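Side-chain contacts in nucleoporin NUP170 (Chaetomium thermophilum, PDB 5HAX), which is a scaffold nucleoporin, probably helping to build the inner ring of the nuclear pore complex with a beta-propeller followed by a helical domain: residues S586-L591 and H669-A674; R522-A527 and L595-R600; V394-K397 and Q401-L404; D282-F287 and V347-R352. All blocks are in the same frame, centred on the assembly; numbering follows the deposited sequence.

Contact 1. Residues S586-L591 and H669-A674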
loop_
_atom_site.group_PDB
_atom_site.type_symbol
_atom_site.label_atom_id
_atom_site.label_comp_id
_atom_site.label_asym_id
_atom_site.label_seq_id
_atom_site.Cartn_x
_atom_site.Cartn_y
_atom_site.Cartn_z
ATOM N N SER A 586 -6.008 29.356 -10.137
ATOM C CA SER A 586 -6.022 27.937 -9.813
ATOM C C SER A 586 -5.502 27.097 -10.969
ATOM O O SER A 586 -5.023 25.980 -10.747
ATOM C CB SER A 586 -7.438 27.499 -9.440
ATOM O OG SER A 586 -7.898 28.206 -8.302
ATOM N N ARG A 587 -5.585 27.619 -12.194
ATOM C CA ARG A 587 -5.008 26.937 -13.345
ATOM C C ARG A 587 -3.493 26.834 -13.216
ATOM O O ARG A 587 -2.902 25.798 -13.542
ATOM C CB ARG A 587 -5.397 27.687 -14.620
ATOM C CG ARG A 587 -5.223 26.908 -15.906
ATOM C CD ARG A 587 -5.685 27.724 -17.110
ATOM N NE ARG A 587 -7.116 28.031 -17.067
ATOM C CZ ARG A 587 -7.643 29.145 -16.565
ATOM N NH1 ARG A 587 -8.958 29.318 -16.582
ATOM N NH2 ARG A 587 -6.870 30.089 -16.043
ATOM N N HIS A 588 -2.847 27.899 -12.732
ATOM C CA HIS A 588 -1.400 27.872 -12.541
ATOM C C HIS A 588 -1.006 26.899 -11.438
ATOM O O HIS A 588 -0.106 26.070 -11.620
ATOM C CB HIS A 588 -0.882 29.270 -12.207
ATOM C CG HIS A 588 0.504 29.271 -11.642
ATOM N ND1 HIS A 588 0.761 29.082 -10.300
ATOM C CD2 HIS A 588 1.711 29.416 -12.238
ATOM C CE1 HIS A 588 2.065 29.118 -10.094
ATOM N NE2 HIS A 588 2.665 29.321 -11.254
ATOM N N ASP A 589 -1.650 27.006 -10.272
ATOM C CA ASP A 589 -1.330 26.112 -9.165
ATOM C C ASP A 589 -1.528 24.656 -9.568
ATOM O O ASP A 589 -0.757 23.780 -9.158
ATOM C CB ASP A 589 -2.193 26.457 -7.950
ATOM C CG ASP A 589 -2.044 27.906 -7.517
ATOM O OD1 ASP A 589 -0.946 28.476 -7.695
ATOM O OD2 ASP A 589 -3.028 28.477 -7.000
ATOM N N ALA A 590 -2.547 24.387 -10.388
ATOM C CA ALA A 590 -2.783 23.030 -10.867
ATOM C C ALA A 590 -1.626 22.538 -11.727
ATOM O O ALA A 590 -1.197 21.385 -11.603
ATOM C CB ALA A 590 -4.092 22.977 -11.655
ATOM N N LEU A 591 -1.112 23.397 -12.611
ATOM C CA LEU A 591 0.026 23.008 -13.439
ATOM C C LEU A 591 1.259 22.754 -12.584
ATOM O O LEU A 591 1.997 21.789 -12.816
ATOM C CB LEU A 591 0.310 24.089 -14.480
ATOM C CG LEU A 591 1.529 23.857 -15.378
ATOM C CD1 LEU A 591 1.355 22.590 -16.202
ATOM C CD2 LEU A 591 1.764 25.063 -16.274
ATOM N N HIS A 669 1.396 35.376 -16.668
ATOM C CA HIS A 669 2.177 35.000 -17.842
ATOM C C HIS A 669 3.613 34.653 -17.463
ATOM O O HIS A 669 4.173 33.669 -17.960
ATOM C CB HIS A 669 2.148 36.139 -18.862
ATOM C CG HIS A 669 2.963 35.880 -20.089
ATOM N ND1 HIS A 669 2.483 35.168 -21.167
ATOM C CD2 HIS A 669 4.226 36.246 -20.414
ATOM C CE1 HIS A 669 3.415 35.104 -22.101
ATOM N NE2 HIS A 669 4.483 35.750 -21.669
ATOM N N GLN A 670 4.223 35.449 -16.581
ATOM C CA GLN A 670 5.596 35.181 -16.160
ATOM C C GLN A 670 5.695 33.862 -15.405
ATOM O O GLN A 670 6.630 33.082 -15.622
ATOM C CB GLN A 670 6.108 36.326 -15.287
ATOM C CG GLN A 670 6.175 37.670 -15.989
ATOM C CD GLN A 670 6.415 38.815 -15.024
ATOM O OE1 GLN A 670 7.144 38.672 -14.040
ATOM N NE2 GLN A 670 5.795 39.958 -15.295
ATOM N N ALA A 671 4.744 33.600 -14.505
ATOM C CA ALA A 671 4.771 32.366 -13.728
ATOM C C ALA A 671 4.614 31.148 -14.630
ATOM O O ALA A 671 5.372 30.179 -14.523
ATOM C CB ALA A 671 3.673 32.396 -12.665
ATOM N N LEU A 672 3.626 31.182 -15.528
ATOM C CA LEU A 672 3.429 30.071 -16.453
ATOM C C LEU A 672 4.643 29.881 -17.349
ATOM O O LEU A 672 5.032 28.746 -17.650
ATOM C CB LEU A 672 2.172 30.309 -17.289
ATOM C CG LEU A 672 0.849 30.285 -16.518
ATOM C CD1 LEU A 672 -0.291 30.776 -17.395
ATOM C CD2 LEU A 672 0.551 28.891 -15.990
ATOM N N HIS A 673 5.260 30.982 -17.784
ATOM C CA HIS A 673 6.459 30.882 -18.609
ATOM C C HIS A 673 7.590 30.197 -17.856
ATOM O O HIS A 673 8.296 29.350 -18.416
ATOM C CB HIS A 673 6.901 32.271 -19.068
ATOM C CG HIS A 673 8.306 32.311 -19.581
ATOM N ND1 HIS A 673 8.639 31.959 -20.872
ATOM C CD2 HIS A 673 9.467 32.647 -18.971
ATOM C CE1 HIS A 673 9.943 32.082 -21.037
ATOM N NE2 HIS A 673 10.470 32.498 -19.899
ATOM N N ALA A 674 7.784 30.558 -16.586
ATOM C CA ALA A 674 8.855 29.957 -15.800
ATOM C C ALA A 674 8.651 28.455 -15.644
ATOM O O ALA A 674 9.611 27.680 -15.721
ATOM C CB ALA A 674 8.939 30.632 -14.431
HETATM O O HOH W 1 5.548 29.623 -11.488
#
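His588 and Leu672 mark the closest backbone approach of two helical segments, 586-591 and 669-674, with 6.6 Å between their CA atoms. The segment axes run nearly parallel, 15° apart, and come within 10.5 Å of each other, a separation that leaves room for a layer of side chains. His588 supplies most of that layer from its side. Its CG lies anti to the backbone N (chi1 164°), which carries the imidazole across to the other helix, where His588 NE2 comes 3.5 Å from Ala671 CB. Leu672 approaches the same ring at its edge, near the ring plane, with CD2 4.0 Å from His588 CD2. That methyl is shared: Leu591 CD2 also packs against Leu672 CD2, the two leucine side chains crossing at a slant. Both ring nitrogens are engaged in the imidazole plane. His588 ND1 donates to Asp589 OD1 over 3.2 Å, only 2° from the ring plane although it meets the carboxylate from above. His588 NE2 is linked over 2.9 Å to a water that in turn donates to Ala671 O, bridging the helices. These two in-plane links probably restrain rotation of the ring. Leu675 and Met679 continue the leucine packing along helix 663-694, helix 522-533 packs against Asp589, Ala590 and Leu591, and helix 5-20, from the N-terminal end of the chain, touches Ala674.

Contact 2. Residues R522-A527 and L595-R600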
loop_
_atom_site.group_PDB
_atom_site.type_symbol
_atom_site.label_atom_id
_atom_site.label_comp_id
_atom_site.label_asym_id
_atom_site.label_seq_id
_atom_site.Cartn_x
_atom_site.Cartn_y
_atom_site.Cartn_z
ATOM N N ARG A 522 -10.643 23.437 -5.665
ATOM C CA ARG A 522 -10.544 23.801 -7.076
ATOM C C ARG A 522 -9.210 23.370 -7.675
ATOM O O ARG A 522 -9.168 22.866 -8.802
ATOM C CB ARG A 522 -10.750 25.307 -7.246
ATOM C CG ARG A 522 -10.948 25.741 -8.698
ATOM C CD ARG A 522 -11.332 27.214 -8.811
ATOM N NE ARG A 522 -12.569 27.524 -8.096
ATOM C CZ ARG A 522 -13.789 27.443 -8.621
ATOM N NH1 ARG A 522 -14.848 27.749 -7.882
ATOM N NH2 ARG A 522 -13.958 27.058 -9.880
ATOM N N VAL A 523 -8.108 23.554 -6.942
ATOM C CA VAL A 523 -6.789 23.250 -7.498
ATOM C C VAL A 523 -6.669 21.761 -7.802
ATOM O O VAL A 523 -6.244 21.366 -8.895
ATOM C CB VAL A 523 -5.680 23.720 -6.539
ATOM C CG1 VAL A 523 -4.309 23.240 -7.018
ATOM C CG2 VAL A 523 -5.692 25.241 -6.415
ATOM N N GLU A 524 -7.034 20.911 -6.839
ATOM C CA GLU A 524 -6.951 19.470 -7.057
ATOM C C GLU A 524 -7.847 19.033 -8.210
ATOM O O GLU A 524 -7.477 18.149 -8.993
ATOM C CB GLU A 524 -7.322 18.721 -5.776
ATOM C CG GLU A 524 -6.290 18.844 -4.655
ATOM C CD GLU A 524 -5.057 17.984 -4.880
ATOM O OE1 GLU A 524 -5.066 17.142 -5.804
ATOM O OE2 GLU A 524 -4.076 18.148 -4.123
ATOM N N THR A 525 -9.026 19.646 -8.339
ATOM C CA THR A 525 -9.940 19.276 -9.415
ATOM C C THR A 525 -9.373 19.667 -10.774
ATOM O O THR A 525 -9.412 18.876 -11.725
ATOM C CB THR A 525 -11.303 19.934 -9.201
ATOM O OG1 THR A 525 -11.806 19.597 -7.903
ATOM C CG2 THR A 525 -12.295 19.469 -10.263
ATOM N N ILE A 526 -8.856 20.891 -10.892
ATOM C CA ILE A 526 -8.292 21.339 -12.160
ATOM C C ILE A 526 -7.026 20.556 -12.484
ATOM O O ILE A 526 -6.723 20.311 -13.658
ATOM C CB ILE A 526 -8.028 22.858 -12.113
ATOM C CG1 ILE A 526 -9.345 23.625 -11.924
ATOM C CG2 ILE A 526 -7.310 23.334 -13.376
ATOM C CD1 ILE A 526 -10.341 23.471 -13.065
ATOM N N ALA A 527 -6.271 20.150 -11.461
ATOM C CA ALA A 527 -5.099 19.313 -11.694
ATOM C C ALA A 527 -5.501 17.946 -12.233
ATOM O O ALA A 527 -4.802 17.377 -13.080
ATOM C CB ALA A 527 -4.294 19.168 -10.403
ATOM N N LEU A 595 2.984 19.041 -12.229
ATOM C CA LEU A 595 4.394 18.910 -12.585
ATOM C C LEU A 595 5.225 18.434 -11.401
ATOM O O LEU A 595 6.088 17.559 -11.551
ATOM C CB LEU A 595 4.932 20.243 -13.106
ATOM C CG LEU A 595 6.437 20.284 -13.392
ATOM C CD1 LEU A 595 6.814 19.241 -14.432
ATOM C CD2 LEU A 595 6.858 21.676 -13.839
ATOM N N THR A 596 4.990 19.009 -10.219
ATOM C CA THR A 596 5.737 18.603 -9.033
ATOM C C THR A 596 5.575 17.114 -8.772
ATOM O O THR A 596 6.557 16.401 -8.532
ATOM C CB THR A 596 5.269 19.409 -7.820
ATOM O OG1 THR A 596 5.528 20.801 -8.041
ATOM C CG2 THR A 596 5.991 18.951 -6.550
ATOM N N ARG A 597 4.336 16.623 -8.826
ATOM C CA ARG A 597 4.075 15.223 -8.514
ATOM C C ARG A 597 4.691 14.293 -9.552
ATOM O O ARG A 597 4.991 13.134 -9.245
ATOM C CB ARG A 597 2.566 14.998 -8.394
ATOM C CG ARG A 597 1.968 15.653 -7.153
ATOM C CD ARG A 597 0.445 15.659 -7.166
ATOM N NE ARG A 597 -0.102 16.110 -5.885
ATOM C CZ ARG A 597 -1.395 16.308 -5.644
ATOM N NH1 ARG A 597 -2.294 16.103 -6.599
ATOM N NH2 ARG A 597 -1.792 16.717 -4.446
ATOM N N LEU A 598 4.901 14.778 -10.778
ATOM C CA LEU A 598 5.556 13.957 -11.792
ATOM C C LEU A 598 7.036 13.742 -11.487
ATOM O O LEU A 598 7.613 12.739 -11.926
ATOM C CB LEU A 598 5.397 14.589 -13.176
ATOM C CG LEU A 598 4.003 14.602 -13.806
ATOM C CD1 LEU A 598 4.070 15.296 -15.158
ATOM C CD2 LEU A 598 3.424 13.200 -13.951
ATOM N N VAL A 599 7.669 14.657 -10.746
ATOM C CA VAL A 599 9.104 14.600 -10.493
ATOM C C VAL A 599 9.433 14.481 -9.007
ATOM O O VAL A 599 10.592 14.644 -8.621
ATOM C CB VAL A 599 9.825 15.822 -11.102
ATOM C CG1 VAL A 599 9.571 15.901 -12.599
ATOM C CG2 VAL A 599 9.402 17.110 -10.405
ATOM N N ARG A 600 8.442 14.188 -8.159
ATOM C CA ARG A 600 8.691 14.182 -6.720
ATOM C C ARG A 600 9.724 13.131 -6.323
ATOM O O ARG A 600 10.484 13.342 -5.370
ATOM C CB ARG A 600 7.382 13.957 -5.959
ATOM C CG ARG A 600 6.864 12.534 -6.014
ATOM C CD ARG A 600 5.388 12.461 -5.647
ATOM N NE ARG A 600 5.107 13.040 -4.335
ATOM C CZ ARG A 600 5.109 12.362 -3.188
ATOM N NH1 ARG A 600 4.835 12.987 -2.050
ATOM N NH2 ARG A 600 5.382 11.064 -3.170
#
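Arg597 grips Glu524 end-on, through NH1 and NH2, although the two side chains cross at about a right angle. Each nitrogen takes one carboxylate oxygen, and the two planes are 29° apart, so the pair forms a slightly twisted bidentate salt bridge. Arg597 NH1 donates to Glu524 OE1 over 3.1 Å, close to the guanidinium plane. The second bond, from Arg597 NH2 to the syn lone pair of Glu524 OE2, is shorter at 2.7 Å but more bent, with an N-H...O angle of 144°. Glu524 OE2 is tilted 23° from the guanidinium plane, whereas OE1 lies near it. Arg597 reaches the partner through a chain extended from CG to NE, whereas Glu524 folds at chi2, turning its carboxylate toward the arginine. Both residues are buried, and each ion has a second partner: Lys415 pairs with Glu524 OE2 and Asp20 with Arg597 NE. The alternating charges probably help to offset the cost of burying them. The bridge joins the first turn of helix 522-533 to the last part of helix 586-599, while helix 5-20 packs on Thr596 and helix 506-520 on Thr525.

Contact 3. Residues V394-K397 and Q401-L404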
loop_
_atom_site.group_PDB
_atom_site.type_symbol
_atom_site.label_atom_id
_atom_site.label_comp_id
_atom_site.label_asym_id
_atom_site.label_seq_id
_atom_site.Cartn_x
_atom_site.Cartn_y
_atom_site.Cartn_z
ATOM N N VAL A 394 -15.809 -8.450 5.673
ATOM C CA VAL A 394 -16.672 -9.518 5.179
ATOM C C VAL A 394 -17.858 -9.600 6.135
ATOM O O VAL A 394 -17.734 -10.104 7.252
ATOM C CB VAL A 394 -15.927 -10.851 5.090
ATOM C CG1 VAL A 394 -16.837 -11.939 4.531
ATOM C CG2 VAL A 394 -14.672 -10.705 4.240
ATOM N N VAL A 395 -19.012 -9.100 5.696
ATOM C CA VAL A 395 -20.231 -9.099 6.498
ATOM C C VAL A 395 -21.054 -10.316 6.106
ATOM O O VAL A 395 -21.333 -10.532 4.920
ATOM C CB VAL A 395 -21.036 -7.803 6.298
ATOM C CG1 VAL A 395 -22.289 -7.817 7.164
ATOM C CG2 VAL A 395 -20.176 -6.590 6.625
ATOM N N ARG A 396 -21.452 -11.101 7.107
ATOM C CA ARG A 396 -22.085 -12.395 6.885
ATOM C C ARG A 396 -23.481 -12.409 7.497
ATOM O O ARG A 396 -23.797 -13.267 8.328
ATOM C CB ARG A 396 -21.197 -13.497 7.474
ATOM C CG ARG A 396 -21.285 -14.842 6.777
ATOM C CD ARG A 396 -20.025 -15.661 7.033
ATOM N NE ARG A 396 -18.990 -15.425 6.027
ATOM C CZ ARG A 396 -17.726 -15.823 6.142
ATOM N NH1 ARG A 396 -16.858 -15.571 5.171
ATOM N NH2 ARG A 396 -17.323 -16.470 7.227
ATOM N N LYS A 397 -24.326 -11.453 7.093
ATOM C CA LYS A 397 -25.681 -11.379 7.632
ATOM C C LYS A 397 -26.489 -12.621 7.292
ATOM O O LYS A 397 -27.353 -13.033 8.075
ATOM C CB LYS A 397 -26.392 -10.134 7.106
ATOM C CG LYS A 397 -26.052 -8.862 7.861
ATOM C CD LYS A 397 -26.813 -7.671 7.307
ATOM C CE LYS A 397 -26.555 -6.416 8.124
ATOM N NZ LYS A 397 -27.017 -6.555 9.533
ATOM N N GLN A 401 -24.365 -16.022 1.545
ATOM C CA GLN A 401 -23.793 -14.962 0.725
ATOM C C GLN A 401 -23.039 -13.976 1.602
ATOM O O GLN A 401 -23.591 -13.458 2.580
ATOM C CB GLN A 401 -24.889 -14.232 -0.057
ATOM C CG GLN A 401 -24.361 -13.286 -1.121
ATOM C CD GLN A 401 -25.466 -12.512 -1.814
ATOM O OE1 GLN A 401 -26.598 -12.456 -1.332
ATOM N NE2 GLN A 401 -25.143 -11.912 -2.954
ATOM N N ASP A 402 -21.782 -13.717 1.249
ATOM C CA ASP A 402 -20.995 -12.673 1.887
ATOM C C ASP A 402 -21.217 -11.349 1.172
ATOM O O ASP A 402 -21.372 -11.309 -0.052
ATOM C CB ASP A 402 -19.504 -13.019 1.869
ATOM C CG ASP A 402 -19.152 -14.165 2.797
ATOM O OD1 ASP A 402 -20.020 -14.585 3.589
ATOM O OD2 ASP A 402 -17.996 -14.637 2.742
ATOM N N MET A 403 -21.244 -10.269 1.948
ATOM C CA MET A 403 -21.247 -8.909 1.421
ATOM C C MET A 403 -19.944 -8.238 1.828
ATOM O O MET A 403 -19.524 -8.342 2.986
ATOM C CB MET A 403 -22.442 -8.106 1.941
ATOM C CG MET A 403 -23.805 -8.605 1.468
ATOM S SD MET A 403 -24.005 -8.643 -0.330
ATOM C CE MET A 403 -23.678 -6.936 -0.770
ATOM N N LEU A 404 -19.312 -7.555 0.878
ATOM C CA LEU A 404 -18.012 -6.928 1.088
ATOM C C LEU A 404 -18.201 -5.423 1.231
ATOM O O LEU A 404 -18.598 -4.749 0.276
ATOM C CB LEU A 404 -17.074 -7.244 -0.075
ATOM C CG LEU A 404 -15.707 -7.806 0.303
ATOM C CD1 LEU A 404 -15.859 -9.191 0.907
ATOM C CD2 LEU A 404 -14.799 -7.836 -0.917
#
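The guanidinium of Arg396 and the carboxylate of Asp402 lie edge to edge, their planes 20° apart, in a side-on bidentate salt bridge. Arg396 NE donates to Asp402 OD1 and Arg396 NH1 to Asp402 OD2, each over 2.8 Å. Both oxygens are met on their syn sides, about 30° out of the carboxylate plane, while the bonds keep close to the guanidinium plane. The two side chains run alongside each other in the same direction, and a bend at chi3 of Arg396 turns its NE edge to the aspartate. Val394 adds an apolar neighbour, its CG1 3.4 Å from Asp402 OD2. The pair sits where a beta hairpin, strands 390-395 and 403-409, opens into its loop, in the beta-propeller region. Val395 and Met403 form an antiparallel hydrogen-bonded pair: Val395 N to Met403 O is 2.9 Å, and Met403 N to Val395 O is 3.0 Å and almost straight at 177°. Val394 and Leu404 make the next, non-hydrogen-bonded pair, with Val394 CG2 3.8 Å from Leu404 CD1. On the other sheet face, Trp431 touches Val395 and Met403. Asp402 OD2 also accepts from the backbone N of Thr440, at the start of strand 440-445.

Contact 4. Residues D282-F287 and V347-R352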
loop_
_atom_site.group_PDB
_atom_site.type_symbol
_atom_site.label_atom_id
_atom_site.label_comp_id
_atom_site.label_asym_id
_atom_site.label_seq_id
_atom_site.Cartn_x
_atom_site.Cartn_y
_atom_site.Cartn_z
ATOM N N ASP A 282 -18.524 8.671 24.242
ATOM C CA ASP A 282 -19.597 7.969 23.544
ATOM C C ASP A 282 -19.437 6.468 23.759
ATOM O O ASP A 282 -18.549 5.842 23.170
ATOM C CB ASP A 282 -19.583 8.310 22.055
ATOM C CG ASP A 282 -19.492 9.802 21.799
ATOM O OD1 ASP A 282 -18.376 10.289 21.518
ATOM O OD2 ASP A 282 -20.534 10.487 21.879
ATOM N N SER A 283 -20.291 5.898 24.601
ATOM C CA SER A 283 -20.411 4.455 24.753
ATOM C C SER A 283 -21.550 3.950 23.875
ATOM O O SER A 283 -22.445 4.705 23.489
ATOM C CB SER A 283 -20.651 4.079 26.216
ATOM O OG SER A 283 -19.512 4.376 27.007
ATOM N N SER A 284 -21.509 2.656 23.557
ATOM C CA SER A 284 -22.381 2.117 22.523
ATOM C C SER A 284 -22.733 0.674 22.838
ATOM O O SER A 284 -21.897 -0.063 23.376
ATOM C CB SER A 284 -21.713 2.197 21.143
ATOM O OG SER A 284 -22.426 1.441 20.181
ATOM N N PRO A 285 -23.951 0.236 22.500
ATOM C CA PRO A 285 -24.293 -1.186 22.636
ATOM C C PRO A 285 -23.657 -2.071 21.579
ATOM O O PRO A 285 -23.871 -3.289 21.610
ATOM C CB PRO A 285 -25.822 -1.183 22.499
ATOM C CG PRO A 285 -26.106 -0.019 21.621
ATOM C CD PRO A 285 -25.079 1.023 21.970
ATOM N N LEU A 286 -22.897 -1.503 20.640
ATOM C CA LEU A 286 -22.175 -2.297 19.656
ATOM C C LEU A 286 -20.901 -2.915 20.220
ATOM O O LEU A 286 -20.287 -3.746 19.543
ATOM C CB LEU A 286 -21.827 -1.436 18.435
ATOM C CG LEU A 286 -23.001 -0.865 17.632
ATOM C CD1 LEU A 286 -22.492 0.014 16.494
ATOM C CD2 LEU A 286 -23.891 -1.973 17.086
ATOM N N PHE A 287 -20.496 -2.540 21.434
ATOM C CA PHE A 287 -19.287 -3.077 22.054
ATOM C C PHE A 287 -19.578 -3.352 23.524
ATOM O O PHE A 287 -19.644 -2.418 24.329
ATOM C CB PHE A 287 -18.113 -2.108 21.901
ATOM C CG PHE A 287 -16.793 -2.671 22.355
ATOM C CD1 PHE A 287 -16.520 -4.027 22.250
ATOM C CD2 PHE A 287 -15.825 -1.839 22.894
ATOM C CE1 PHE A 287 -15.308 -4.540 22.670
ATOM C CE2 PHE A 287 -14.612 -2.348 23.316
ATOM C CZ PHE A 287 -14.353 -3.699 23.203
ATOM N N VAL A 347 -12.468 5.185 18.073
ATOM C CA VAL A 347 -13.365 4.187 17.496
ATOM C C VAL A 347 -13.997 4.768 16.239
ATOM O O VAL A 347 -14.571 5.862 16.276
ATOM C CB VAL A 347 -14.468 3.760 18.487
ATOM C CG1 VAL A 347 -15.380 2.713 17.849
ATOM C CG2 VAL A 347 -13.862 3.229 19.775
ATOM N N LYS A 348 -13.911 4.025 15.135
ATOM C CA LYS A 348 -14.678 4.320 13.929
ATOM C C LYS A 348 -15.881 3.384 13.899
ATOM O O LYS A 348 -15.726 2.168 13.730
ATOM C CB LYS A 348 -13.824 4.165 12.671
ATOM C CG LYS A 348 -14.501 4.677 11.395
ATOM C CD LYS A 348 -14.697 6.197 11.424
ATOM C CE LYS A 348 -15.699 6.673 10.379
ATOM N NZ LYS A 348 -15.083 6.890 9.042
ATOM N N PHE A 349 -17.074 3.949 14.068
ATOM C CA PHE A 349 -18.292 3.157 14.082
ATOM C C PHE A 349 -18.758 2.841 12.663
ATOM O O PHE A 349 -18.368 3.512 11.705
ATOM C CB PHE A 349 -19.389 3.893 14.845
ATOM C CG PHE A 349 -19.196 3.889 16.337
ATOM C CD1 PHE A 349 -19.568 2.791 17.095
ATOM C CD2 PHE A 349 -18.645 4.984 16.981
ATOM C CE1 PHE A 349 -19.393 2.784 18.466
ATOM C CE2 PHE A 349 -18.468 4.983 18.354
ATOM C CZ PHE A 349 -18.843 3.879 19.095
ATOM N N PRO A 350 -19.604 1.825 12.507
ATOM C CA PRO A 350 -19.976 1.356 11.163
ATOM C C PRO A 350 -20.817 2.371 10.412
ATOM O O PRO A 350 -21.486 3.220 11.023
ATOM C CB PRO A 350 -20.790 0.081 11.443
ATOM C CG PRO A 350 -20.473 -0.306 12.834
ATOM C CD PRO A 350 -20.141 0.952 13.563
ATOM N N PRO A 351 -20.843 2.288 9.084
ATOM C CA PRO A 351 -21.798 3.082 8.305
ATOM C C PRO A 351 -23.211 2.556 8.504
ATOM O O PRO A 351 -23.428 1.479 9.057
ATOM C CB PRO A 351 -21.323 2.877 6.868
ATOM C CG PRO A 351 -20.785 1.475 6.885
ATOM C CD PRO A 351 -20.138 1.305 8.241
ATOM N N ARG A 352 -24.185 3.331 8.027
ATOM C CA ARG A 352 -25.594 2.979 8.168
ATOM C C ARG A 352 -26.208 2.423 6.890
ATOM O O ARG A 352 -27.059 1.531 6.959
ATOM C CB ARG A 352 -26.398 4.199 8.627
ATOM C CG ARG A 352 -27.838 3.871 9.007
ATOM C CD ARG A 352 -28.387 4.857 10.024
ATOM N NE ARG A 352 -27.876 4.601 11.369
ATOM C CZ ARG A 352 -28.451 3.801 12.263
ATOM N NH1 ARG A 352 -29.573 3.153 11.972
ATOM N NH2 ARG A 352 -27.898 3.646 13.460
#
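Ser284, Leu286, Phe349 and Pro350 form a compact buried contact between a loop and the residues that follow strand 341-348. The nearest approach is made by a methylene: Ser284 CB lies 3.6 Å from Phe349 CE1, reaching the ring obliquely. Leu286 brings a single methyl to both of its partners, Leu286 CD1 standing 4.1 Å from Phe349 CD1 and 3.9 Å from Pro350 CD. It meets the proline tip to tip but crosses the phenylalanine side chain at an angle. One ring face of Phe349 is covered from within its own segment, by Val347 CG1 lying 3.8 Å above the ring centre. The next shell fixes the loop. The hydroxyl of Ser284 is swung opposite its own N (chi1 168°), beside the carbonyl carbon, where Ser284 OG accepts from Leu286 N over 3.0 Å in an ST turn, nearly straight at 167°. A type I turn from Ser284 to Phe287 overlaps it, closed by a weak backbone bond, and together they place the serine methylene and the leucine on the same partner. Ser284 OG donates a hydrogen bond to Lys372 O, tying the turn to a further part of the chain. Around this, in the beta-propeller region, lie helix 270-279, whose Phe277 touches both Ser284 and Phe349, and edge strand 33-35, which runs parallel to strand 341-348 and hydrogen-bonds through its backbone to Val347 and Phe349.

Contacts 4 and 3 come first along the chain, one closing before the next opens. Both lie in the N-terminal beta-propeller region, with centres about 19 Å apart; their strands, 341-348 in contact 4 and 390-395 with 403-409 in contact 3, lie in different five-stranded sheets, each completed by a short strand from near the N-terminus. Contacts 1 and 2, centres about 12 Å apart, share helix 586-599 and touch where Ala590 CB packs 3.7 Å from Ile526 CG2. Contact 2 opens first and closes after contact 1 has opened; contact 1 closes last. Contact 2 stands about 37 Å from contact 4, centre to centre, so the four sample two separate regions of one chain, beta-rich and helical.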